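Local coordinates for protein Xaa-Pro dipeptidase (Lactobacillus brevis, PDB 3I7M) that is probably a manganese-dependent metalloexopeptidase of the M24B family, represented here by its creatinase/prolidase N-terminal domain alone, at residues R42-V47 against I56-L61; Q52-F57 against T69-P74; A103-Q108 against L128-F133. All blocks are in the same frame, centred on the assembly; numbering follows the deposited sequence. Where two conformers were deposited one is given.

Contact 1: residues R42-V47 against I56-L61; sequences RVLALV and IFAPAL
Across the hairpin from the Phe-57 ring, Val-43 CG1 packs 4.3 Å from Phe-57 CD2, while Val-43 O approaches the ring obliquely; Tyr-78 of the adjoining strand meets the same ring with its plane only about 15° away, and Pro-84 and Ile-88 of helix 84-94 pack on it as well. The puckered Pro-59 ring turns CG to the aliphatic root of Arg-42, 3.8 Å from Arg-42 CB. The motif is a beta hairpin of strands 45-48 and 55-59; the axes of 45-47 and 56-59 come within 4.7 Å and run antiparallel, 162° between their N-to-C directions. Ala-45 and Phe-57 form its hydrogen-bonded pair: each N–H reaches the other's O, and the donor Ala-45 N lies in the carbonyl plane of Phe-57.

The next pair, Leu-46 with Ile-56, is non-hydrogen-bonded and faces the opposite side of the sheet. Ile-56 CG1, anti to the carbonyl carbon (chi1 -70°), sits 3.7 Å from Leu-46 CG, and helix 26-33 covers these side chains. On this face Leu-44 CD1 also meets Ala-58 CB at 3.7 Å. Beyond the paired residues, Arg-42 extends to a salt bridge between its NE and Asp-80, while Val-43 O, buried without a hydrogen-bonding partner, is approached by Pro-59 CD at 3.4 Å.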
# COMPACT_ATOMS: atom_id res chain seq x y z
N ARG A 42 11.27 2.89 8.53
CA ARG A 42 11.27 2.35 7.18
C ARG A 42 9.85 2.25 6.58
O ARG A 42 8.86 2.66 7.20
CB ARG A 42 12.04 1.05 7.09
CG ARG A 42 13.62 1.25 7.11
CD ARG A 42 14.30 -0.10 7.24
NE ARG A 42 15.71 -0.13 7.55
CZ ARG A 42 16.18 0.26 8.71
NH1 ARG A 42 17.47 0.13 8.98
NH2 ARG A 42 15.37 0.72 9.63
N VAL A 43 9.76 1.74 5.37
CA VAL A 43 8.53 1.81 4.60
C VAL A 43 7.95 0.40 4.46
O VAL A 43 8.58 -0.53 3.91
CB VAL A 43 8.75 2.45 3.22
CG1 VAL A 43 7.43 2.45 2.39
CG2 VAL A 43 9.32 3.81 3.34
N LEU A 44 6.75 0.19 5.00
CA LEU A 44 5.96 -1.03 4.86
C LEU A 44 4.60 -0.64 4.31
O LEU A 44 3.96 0.28 4.88
CB LEU A 44 5.79 -1.69 6.20
CG LEU A 44 4.80 -2.86 6.30
CD1 LEU A 44 5.32 -4.11 5.54
CD2 LEU A 44 4.47 -3.20 7.74
N ALA A 45 4.21 -1.24 3.20
CA ALA A 45 2.93 -0.85 2.58
C ALA A 45 2.28 -2.03 1.96
O ALA A 45 2.93 -3.01 1.57
CB ALA A 45 3.23 0.21 1.48
N LEU A 46 0.97 -1.93 1.82
CA LEU A 46 0.16 -2.93 1.12
C LEU A 46 -0.65 -2.17 0.07
O LEU A 46 -1.40 -1.25 0.42
CB LEU A 46 -0.71 -3.72 2.08
CG LEU A 46 -1.32 -5.01 1.56
CD1 LEU A 46 -1.79 -5.87 2.76
CD2 LEU A 46 -2.44 -4.66 0.64
N VAL A 47 -0.44 -2.46 -1.20
CA VAL A 47 -1.03 -1.73 -2.32
C VAL A 47 -2.08 -2.58 -2.96
O VAL A 47 -1.84 -3.72 -3.31
CB VAL A 47 0.01 -1.33 -3.34
CG1 VAL A 47 -0.64 -0.63 -4.55
CG2 VAL A 47 1.08 -0.49 -2.61
N ILE A 56 2.66 -6.41 -1.36
CA ILE A 56 3.23 -5.80 -0.17
C ILE A 56 4.64 -5.32 -0.51
O ILE A 56 5.39 -5.98 -1.26
CB ILE A 56 3.25 -6.76 1.01
CG1 ILE A 56 1.84 -6.96 1.45
CG2 ILE A 56 4.11 -6.26 2.17
CD1 ILE A 56 1.71 -8.03 2.55
N PHE A 57 5.02 -4.17 0.05
CA PHE A 57 6.37 -3.60 -0.09
C PHE A 57 6.92 -3.42 1.31
O PHE A 57 6.23 -2.92 2.21
CB PHE A 57 6.31 -2.26 -0.80
CG PHE A 57 7.62 -1.72 -1.12
CD1 PHE A 57 8.26 -2.04 -2.33
CD2 PHE A 57 8.30 -0.86 -0.25
CE1 PHE A 57 9.54 -1.53 -2.62
CE2 PHE A 57 9.58 -0.39 -0.60
CZ PHE A 57 10.14 -0.76 -1.77
N ALA A 58 8.14 -3.92 1.58
CA ALA A 58 8.66 -3.98 2.90
C ALA A 58 10.15 -3.90 2.93
O ALA A 58 10.79 -4.19 1.93
CB ALA A 58 8.24 -5.28 3.60
N PRO A 59 10.76 -3.61 4.09
CA PRO A 59 12.21 -3.79 4.22
C PRO A 59 12.59 -5.23 3.94
O PRO A 59 11.87 -6.15 4.30
CB PRO A 59 12.50 -3.34 5.63
CG PRO A 59 11.21 -2.50 6.07
CD PRO A 59 10.12 -3.14 5.35
N ALA A 60 13.73 -5.42 3.28
CA ALA A 60 14.18 -6.73 2.86
C ALA A 60 14.17 -7.78 3.97
O ALA A 60 13.76 -8.92 3.73
CB ALA A 60 15.56 -6.62 2.25
N LEU A 61 14.53 -7.38 5.17
CA LEU A 61 14.58 -8.36 6.25
C LEU A 61 13.23 -8.75 6.79
O LEU A 61 13.15 -9.72 7.55
CB LEU A 61 15.54 -7.89 7.35
CG LEU A 61 16.96 -7.82 6.92
CD1 LEU A 61 17.87 -7.14 8.01
CD2 LEU A 61 17.46 -9.28 6.68

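Contact 2: residues Q52-F57 against T69-P74; sequences QDPFIF and TGWQFP
Ile-56 sends its side chain onto the indole of Trp-71, where the loop 69-74 between helix 63-67 and strand 75-78 folds against strand 55-59 in the mixed sheet of the creatinase/prolidase N-terminal domain. From CB, which lies 4.1 Å from Pro-74 O, the chain proceeds to CG1, 3.6 Å from Trp-71 CZ2. Its tip, CD1, stands over the indole centre in a CH-pi contact, 3.6 Å from the five-membered ring centroid and 14° off the normal. Phe-73 CD2 lies over the opposite indole face, offset toward the rim.

Pro-54 makes a second CH-pi contact: its CD is centred over one face of the Phe-73 ring, almost on the ring normal, with Gln-72 CB over the other face. Pro-54 CG extends from there to Trp-71 CH2 at 3.7 Å, bridging the two aromatic side chains. Asp-53 borders Phe-73 at CD1 and CE1, its carboxylate turned well away from the ring plane.

An alanine in place of Trp-71 would probably leave Ile-56 CD1 and Pro-54 CG beside a gap and deprive Pro-74 O of one of its two donors.

Those donors approach from opposite faces of the carbonyl plane. Trp-71 CG is anti to the backbone N (chi1 168°). Its NE1 bonds to Pro-74 O from well above the carbonyl plane at 3.1 Å, with the acceptor near the indole plane. The other bond, from Ile-56 N to Pro-74 O, is 3.0 Å long and nearly straight at 173°.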
# COMPACT_ATOMS: atom_id res chain seq x y z
N GLN A 52 -6.80 -5.94 -10.22
CA GLN A 52 -5.64 -6.82 -10.35
C GLN A 52 -5.07 -7.07 -8.97
O GLN A 52 -5.55 -6.46 -8.02
CB GLN A 52 -4.62 -6.24 -11.32
CG GLN A 52 -3.97 -4.93 -10.87
CD GLN A 52 -2.83 -4.49 -11.77
OE1 GLN A 52 -1.78 -5.19 -11.88
NE2 GLN A 52 -3.01 -3.40 -12.42
N ASP A 53 -4.12 -7.98 -8.87
CA ASP A 53 -3.62 -8.46 -7.62
C ASP A 53 -2.84 -7.37 -6.86
O ASP A 53 -2.17 -6.51 -7.47
CB ASP A 53 -2.69 -9.65 -7.82
CG ASP A 53 -3.42 -10.93 -8.27
OD1 ASP A 53 -4.69 -10.99 -8.25
OD2 ASP A 53 -2.64 -11.85 -8.53
N PRO A 54 -2.92 -7.47 -5.53
CA PRO A 54 -2.18 -6.53 -4.67
C PRO A 54 -0.73 -6.95 -4.51
O PRO A 54 -0.33 -8.02 -4.97
CB PRO A 54 -2.87 -6.64 -3.35
CG PRO A 54 -3.26 -8.15 -3.28
CD PRO A 54 -3.65 -8.47 -4.73
N PHE A 55 0.05 -6.13 -3.82
CA PHE A 55 1.39 -6.52 -3.41
C PHE A 55 1.70 -5.85 -2.08
O PHE A 55 1.09 -4.85 -1.68
CB PHE A 55 2.45 -6.20 -4.44
CG PHE A 55 2.71 -4.75 -4.69
CD1 PHE A 55 3.65 -4.03 -3.97
CD2 PHE A 55 2.05 -4.11 -5.72
CE1 PHE A 55 3.88 -2.69 -4.23
CE2 PHE A 55 2.28 -2.79 -6.04
CZ PHE A 55 3.23 -2.06 -5.29
N ILE A 56 2.66 -6.41 -1.36
CA ILE A 56 3.23 -5.80 -0.17
C ILE A 56 4.64 -5.32 -0.51
O ILE A 56 5.39 -5.98 -1.26
CB ILE A 56 3.25 -6.76 1.01
CG1 ILE A 56 1.84 -6.96 1.45
CG2 ILE A 56 4.11 -6.26 2.17
CD1 ILE A 56 1.71 -8.03 2.55
N PHE A 57 5.02 -4.17 0.05
CA PHE A 57 6.37 -3.60 -0.09
C PHE A 57 6.92 -3.42 1.31
O PHE A 57 6.23 -2.92 2.21
CB PHE A 57 6.31 -2.26 -0.80
CG PHE A 57 7.62 -1.72 -1.12
CD1 PHE A 57 8.26 -2.04 -2.33
CD2 PHE A 57 8.30 -0.86 -0.25
CE1 PHE A 57 9.54 -1.53 -2.62
CE2 PHE A 57 9.58 -0.39 -0.60
CZ PHE A 57 10.14 -0.76 -1.77
N THR A 69 3.29 -15.63 6.51
CA THR A 69 1.88 -15.49 6.88
C THR A 69 0.91 -16.24 5.96
O THR A 69 -0.29 -16.32 6.24
CB THR A 69 1.39 -14.04 6.84
OG1 THR A 69 1.43 -13.49 5.49
CG2 THR A 69 2.07 -13.16 7.87
N GLY A 70 1.40 -16.69 4.81
CA GLY A 70 0.54 -17.28 3.80
C GLY A 70 0.13 -16.35 2.69
O GLY A 70 -0.56 -16.74 1.75
N TRP A 71 0.59 -15.10 2.76
CA TRP A 71 0.16 -14.08 1.87
C TRP A 71 0.51 -14.62 0.51
O TRP A 71 1.64 -15.03 0.25
CB TRP A 71 0.97 -12.80 2.25
CG TRP A 71 0.88 -11.64 1.25
CD1 TRP A 71 1.81 -11.37 0.30
CD2 TRP A 71 -0.22 -10.73 1.03
NE1 TRP A 71 1.40 -10.28 -0.47
CE2 TRP A 71 0.18 -9.86 -0.01
CE3 TRP A 71 -1.45 -10.50 1.66
CZ2 TRP A 71 -0.63 -8.83 -0.47
CZ3 TRP A 71 -2.26 -9.47 1.17
CH2 TRP A 71 -1.83 -8.65 0.13
N GLN A 72 -0.51 -14.62 -0.34
CA GLN A 72 -0.52 -15.31 -1.63
C GLN A 72 -0.02 -14.46 -2.78
O GLN A 72 -0.02 -14.90 -3.95
CB GLN A 72 -1.95 -15.78 -1.95
CG GLN A 72 -2.92 -15.78 -0.74
CD GLN A 72 -3.15 -14.36 -0.21
OE1 GLN A 72 -3.51 -14.14 0.94
NE2 GLN A 72 -2.85 -13.40 -1.04
N PHE A 73 0.35 -13.20 -2.48
CA PHE A 73 0.69 -12.29 -3.53
C PHE A 73 2.12 -11.81 -3.35
O PHE A 73 2.78 -12.22 -2.35
CB PHE A 73 -0.31 -11.14 -3.50
CG PHE A 73 -1.78 -11.59 -3.54
CD1 PHE A 73 -2.31 -12.06 -4.72
CD2 PHE A 73 -2.59 -11.49 -2.43
CE1 PHE A 73 -3.62 -12.46 -4.81
CE2 PHE A 73 -3.93 -11.87 -2.48
CZ PHE A 73 -4.46 -12.35 -3.69
N PRO A 74 2.63 -11.03 -4.33
CA PRO A 74 4.02 -10.61 -4.20
C PRO A 74 4.37 -9.79 -2.94
O PRO A 74 3.53 -9.07 -2.37
CB PRO A 74 4.29 -9.86 -5.45
CG PRO A 74 3.32 -10.45 -6.42
CD PRO A 74 2.11 -10.69 -5.65

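Contact 3: residues A103-Q108 against L128-F133; sequences AIEKGQ and LDITSF
Lys-106 lays its aliphatic chain obliquely across the carboxylate of Asp-129, with CB 3.4 Å from Asp-129 OD2 and CG 3.6 Å from Asp-129 CG. Extended beyond CG, it continues past Leu-128 O to a hydrogen bond between NZ and Phe-126 O; Lys-106 NZ stays 5.9 Å from Asp-129 OD2, too far for a salt bridge.

The segments belong to a beta-alpha-beta unit in which strands 101-104 and 125-129 run parallel, weakly bonded at this end, and are joined through helix 111-118. Ile-104 N donates to Leu-128 O, and Ile-130 N to Ile-104 O at 3.0 Å. Beside these bonds, Ala-103 CB packs on Leu-128 CB, and Glu-105 CG touches Ile-130 CG2 at 3.6 Å; the Glu-105 carboxylate is bound by Thr-28 OG1 and the backbone N atoms of Ser-24 and Asn-25.

Asp-129 CG is anti to the backbone N (chi1 -169°), and its OD1 gathers three donors. Asp-129 caps the start of helix 131-136, its OD1 accepting from Thr-131 N above the carboxylate plane. Lys-106 N comes to OD1 from the opposite face, at 3.1 Å, whereas Thr-131 OG1 donates to it on the syn side, only 18° out of plane, at 2.7 Å. Thr-131 OG1 in turn accepts from Gly-107 N along a nearly straight 174° bond.

One aspartate oxygen thus ties the helix start to the loop after strand 101-104. Three donors on OD1 would be expected to stabilise negative charge there and keep Asp-129 ionised.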
# COMPACT_ATOMS: atom_id res chain seq x y z
N ALA A 103 -6.22 6.37 -2.94
CA ALA A 103 -6.73 6.35 -1.58
C ALA A 103 -5.61 5.99 -0.63
O ALA A 103 -4.76 5.15 -0.95
CB ALA A 103 -7.84 5.33 -1.47
N ILE A 104 -5.59 6.70 0.49
CA ILE A 104 -4.62 6.47 1.57
C ILE A 104 -5.36 6.43 2.92
O ILE A 104 -6.55 6.82 2.99
CB ILE A 104 -3.48 7.52 1.60
CG1 ILE A 104 -4.05 8.92 1.53
CG2 ILE A 104 -2.52 7.24 0.43
CD1 ILE A 104 -3.08 9.97 1.89
N GLU A 105 -4.70 6.03 3.98
CA GLU A 105 -5.21 6.02 5.33
C GLU A 105 -4.74 7.34 5.94
O GLU A 105 -3.70 7.46 6.61
CB GLU A 105 -4.62 4.85 6.12
CG GLU A 105 -5.09 3.54 5.51
CD GLU A 105 -4.60 2.37 6.30
OE1 GLU A 105 -3.47 1.88 6.03
OE2 GLU A 105 -5.36 1.88 7.17
N LYS A 106 -5.53 8.38 5.72
CA LYS A 106 -5.09 9.73 6.06
C LYS A 106 -4.94 9.96 7.54
O LYS A 106 -4.19 10.83 7.97
CB LYS A 106 -6.05 10.78 5.50
CG LYS A 106 -6.02 10.75 4.00
CD LYS A 106 -6.77 11.95 3.34
CE LYS A 106 -6.50 12.06 1.84
NZ LYS A 106 -7.25 13.27 1.21
N GLY A 107 -5.65 9.24 8.39
CA GLY A 107 -5.48 9.40 9.82
C GLY A 107 -4.14 8.97 10.35
O GLY A 107 -3.72 9.41 11.43
N GLN A 108 -3.43 8.14 9.61
CA GLN A 108 -2.14 7.59 10.02
C GLN A 108 -0.99 8.08 9.15
O GLN A 108 0.11 8.24 9.69
CB GLN A 108 -2.22 6.04 10.05
CG GLN A 108 -0.91 5.36 10.45
CD GLN A 108 0.06 5.12 9.35
OE1 GLN A 108 1.28 4.85 9.62
NE2 GLN A 108 -0.43 5.05 8.21
N LEU A 128 -8.87 10.82 -1.60
CA LEU A 128 -9.66 9.71 -1.06
C LEU A 128 -9.06 9.18 0.26
O LEU A 128 -7.84 8.97 0.35
CB LEU A 128 -9.69 8.56 -2.05
CG LEU A 128 -10.50 8.75 -3.32
CD1 LEU A 128 -10.27 7.58 -4.26
CD2 LEU A 128 -11.99 8.87 -3.06
N ASP A 129 -9.90 8.92 1.25
CA ASP A 129 -9.50 8.49 2.58
C ASP A 129 -10.23 7.20 2.85
O ASP A 129 -11.44 7.16 2.88
CB ASP A 129 -9.83 9.57 3.61
CG ASP A 129 -9.21 9.32 4.95
OD1 ASP A 129 -8.54 8.29 5.12
OD2 ASP A 129 -9.38 10.19 5.82
N ILE A 130 -9.47 6.13 3.06
CA ILE A 130 -10.03 4.82 3.40
C ILE A 130 -10.07 4.57 4.91
O ILE A 130 -10.55 3.52 5.34
CB ILE A 130 -9.31 3.68 2.63
CG1 ILE A 130 -10.15 2.42 2.52
CG2 ILE A 130 -7.87 3.45 3.18
CD1 ILE A 130 -9.60 1.40 1.57
N THR A 131 -9.69 5.59 5.70
CA THR A 131 -9.62 5.44 7.16
C THR A 131 -10.94 4.88 7.74
O THR A 131 -10.94 3.89 8.45
CB THR A 131 -9.28 6.77 7.82
OG1 THR A 131 -7.94 7.10 7.45
CG2 THR A 131 -9.36 6.65 9.39
N SER A 132 -12.06 5.52 7.40
CA SER A 132 -13.35 5.13 7.96
C SER A 132 -13.76 3.73 7.50
O SER A 132 -14.31 2.92 8.30
CB SER A 132 -14.41 6.15 7.56
OG SER A 132 -15.67 5.70 7.97
N PHE A 133 -13.56 3.42 6.21
CA PHE A 133 -13.91 2.10 5.64
C PHE A 133 -13.13 0.97 6.40
O PHE A 133 -13.70 -0.06 6.85
CB PHE A 133 -13.68 2.02 4.16
CG PHE A 133 -13.96 0.63 3.56
CD1 PHE A 133 -15.25 0.24 3.22
CD2 PHE A 133 -12.95 -0.28 3.32
CE1 PHE A 133 -15.51 -1.04 2.71
CE2 PHE A 133 -13.21 -1.53 2.80
CZ PHE A 133 -14.50 -1.91 2.48

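Overall arrangement
All three contacts build on one mixed sheet, whose strand order is 75-78, 55-59, 45-48, 20-23, 101-104, 125-129. Contacts 1 and 2 are continuous: they share Ile-56 and Phe-57, their centres are 11 Å apart, and Leu-46 CD1 meets Trp-71 CH2 at 3.8 Å. The hairpin thereby joins the loop leading to edge strand 75-78. Contact 3 serves the other edge, across the chain's centre, about 18 Å from contact 1 and 20 Å from contact 2 between centres; its nearest atoms stay about 7 and 11 Å from theirs. The fragment is the N-terminal domain alone; the metallopeptidase centre would be expected in the peptidase M24 part of the whole protein, outside this fragment.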